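Local coordinates for repeat Five Residue (Rfr) protein or pentapeptide repeat protein (Cyanothece, PDB 2O6W), which is of unknown function but folds into a right-handed quadrilateral beta helix built from pentapeptide repeats, at residues 18-23 with 56-61. Residues are numbered along the deposited sequence; the frame is centred on the assembly and turned at random.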
loop_
_atom_site.group_PDB
_atom_site.type_symbol
_atom_site.label_atom_id
_atom_site.label_comp_id
_atom_site.label_asym_id
_atom_site.label_seq_id
_atom_site.Cartn_x
_atom_site.Cartn_y
_atom_site.Cartn_z
ATOM N N CYS A 18 -8.947 -9.632 5.303
ATOM C CA CYS A 18 -8.243 -9.967 6.538
ATOM C C CYS A 18 -8.230 -8.787 7.511
ATOM O O CYS A 18 -8.336 -7.629 7.107
ATOM C CB CYS A 18 -6.786 -10.373 6.243
ATOM S SG CYS A 18 -6.516 -11.925 5.308
ATOM N N ASN A 19 -8.112 -9.095 8.795
ATOM C CA ASN A 19 -8.026 -8.072 9.819
ATOM C C ASN A 19 -6.570 -8.025 10.243
ATOM O O ASN A 19 -6.090 -8.902 10.960
ATOM C CB ASN A 19 -8.937 -8.411 10.998
ATOM C CG ASN A 19 -10.402 -8.143 10.685
ATOM O OD1 ASN A 19 -10.780 -7.008 10.366
ATOM N ND2 ASN A 19 -11.235 -9.183 10.761
ATOM N N LEU A 20 -5.869 -6.999 9.772
ATOM C CA LEU A 20 -4.454 -6.827 10.058
ATOM C C LEU A 20 -4.186 -5.511 10.765
ATOM O O LEU A 20 -3.133 -4.902 10.578
ATOM C CB LEU A 20 -3.668 -6.871 8.746
ATOM C CG LEU A 20 -3.907 -8.115 7.887
ATOM C CD1 LEU A 20 -3.381 -7.890 6.476
ATOM C CD2 LEU A 20 -3.234 -9.311 8.539
ATOM N N GLU A 21 -5.135 -5.073 11.581
ATOM C CA GLU A 21 -4.998 -3.814 12.306
ATOM C C GLU A 21 -3.769 -3.792 13.217
ATOM O O GLU A 21 -3.543 -4.717 13.987
ATOM C CB GLU A 21 -6.237 -3.551 13.170
ATOM C CG GLU A 21 -7.596 -3.777 12.503
ATOM C CD GLU A 21 -7.964 -5.262 12.335
ATOM O OE1 GLU A 21 -7.404 -6.130 13.054
ATOM O OE2 GLU A 21 -8.839 -5.553 11.487
ATOM N N GLY A 22 -2.983 -2.728 13.125
ATOM C CA GLY A 22 -1.817 -2.598 13.972
ATOM C C GLY A 22 -0.640 -3.533 13.760
ATOM O O GLY A 22 0.277 -3.530 14.584
ATOM N N VAL A 23 -0.632 -4.326 12.690
ATOM C CA VAL A 23 0.503 -5.222 12.474
ATOM C C VAL A 23 1.761 -4.433 12.141
ATOM O O VAL A 23 1.696 -3.310 11.633
ATOM C CB VAL A 23 0.277 -6.244 11.325
ATOM C CG1 VAL A 23 -0.855 -7.188 11.679
ATOM C CG2 VAL A 23 0.020 -5.520 10.010
ATOM N N VAL A 56 -0.263 -8.752 -5.139
ATOM C CA VAL A 56 -0.847 -9.124 -3.859
ATOM C C VAL A 56 -2.242 -8.511 -3.754
ATOM O O VAL A 56 -2.435 -7.331 -4.041
ATOM C CB VAL A 56 0.043 -8.643 -2.698
ATOM C CG1 VAL A 56 -0.612 -8.952 -1.365
ATOM C CG2 VAL A 56 1.407 -9.319 -2.789
ATOM N N ASP A 57 -3.213 -9.321 -3.351
ATOM C CA ASP A 57 -4.588 -8.854 -3.244
ATOM C C ASP A 57 -5.014 -8.615 -1.792
ATOM O O ASP A 57 -5.166 -9.558 -1.007
ATOM C CB ASP A 57 -5.528 -9.866 -3.900
ATOM C CG ASP A 57 -6.872 -9.273 -4.238
ATOM O OD1 ASP A 57 -7.378 -8.448 -3.444
ATOM O OD2 ASP A 57 -7.444 -9.640 -5.295
ATOM N N LEU A 58 -5.214 -7.347 -1.449
ATOM C CA LEU A 58 -5.620 -6.969 -0.102
ATOM C C LEU A 58 -6.942 -6.203 -0.108
ATOM O O LEU A 58 -7.149 -5.278 0.684
ATOM C CB LEU A 58 -4.512 -6.136 0.560
ATOM C CG LEU A 58 -3.227 -6.896 0.936
ATOM C CD1 LEU A 58 -2.122 -5.919 1.318
ATOM C CD2 LEU A 58 -3.517 -7.845 2.095
ATOM N N THR A 59 -7.832 -6.609 -1.010
ATOM C CA THR A 59 -9.152 -6.008 -1.152
ATOM C C THR A 59 -9.900 -6.101 0.161
ATOM O O THR A 59 -9.906 -7.153 0.806
ATOM C CB THR A 59 -10.000 -6.750 -2.217
ATOM O OG1 THR A 59 -9.387 -6.614 -3.503
ATOM C CG2 THR A 59 -11.425 -6.193 -2.258
ATOM N N ARG A 60 -10.542 -4.998 0.532
ATOM C CA ARG A 60 -11.326 -4.897 1.758
ATOM C C ARG A 60 -10.563 -5.245 3.039
ATOM O O ARG A 60 -11.172 -5.479 4.083
ATOM C CB ARG A 60 -12.580 -5.769 1.654
ATOM C CG ARG A 60 -13.560 -5.362 0.537
ATOM C CD ARG A 60 -14.860 -6.170 0.608
ATOM N NE ARG A 60 -14.593 -7.607 0.632
ATOM C CZ ARG A 60 -14.327 -8.335 -0.449
ATOM N NH1 ARG A 60 -14.301 -7.763 -1.649
ATOM N NH2 ARG A 60 -14.068 -9.630 -0.328
ATOM N N ALA A 61 -9.236 -5.286 2.967
ATOM C CA ALA A 61 -8.443 -5.602 4.150
ATOM C C ALA A 61 -8.403 -4.402 5.096
ATOM O O ALA A 61 -8.551 -3.256 4.671
ATOM C CB ALA A 61 -7.027 -5.995 3.749
#
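Asp57 OD1, on the 56-61 side next to the contact residue Leu58, accepts twice from Thr59. The backbone N of Thr59 lies 3.1 Å from Asp57 OD1 and meets it nearly along the C-O axis (158° at the hydrogen), closing an Asx turn. Thr59 OG1 donates to the same Asp57 OD1 over 2.7 Å, on the syn side, so two donors of one residue hold the carboxylate's rotation. The chain then bends through a type II turn from Leu58 to Ala61, closed by the bond from Ala61 N to Leu58 O (3.1 Å). Ala61 sets its CA in front of the carbonyl oxygen of Cys18: a CA-H...O contact of 3.6 Å between Ala61 CA and Cys18 O, bent to 131°, with the methyl Ala61 CB alongside at 4.0 Å from Cys18 O. Leu20 and Leu58 are the central leucines of pentapeptide repeats in a right-handed beta helix, and each opens a type II turn at a corner. With CD1 of Leu20 anti to its CA (chi2 165°), that methyl extends towards 56-61 and meets the side branch CD2 of Leu58 at 4.4 Å, a loose apolar touch in the buried interior. Backbone hydrogen bonds of Cys18 and Leu20 with Asn62 continue the stacking of the coils, while the sulfur of Cys18 is joined to Cys15 in a disulfide near helix 2-10.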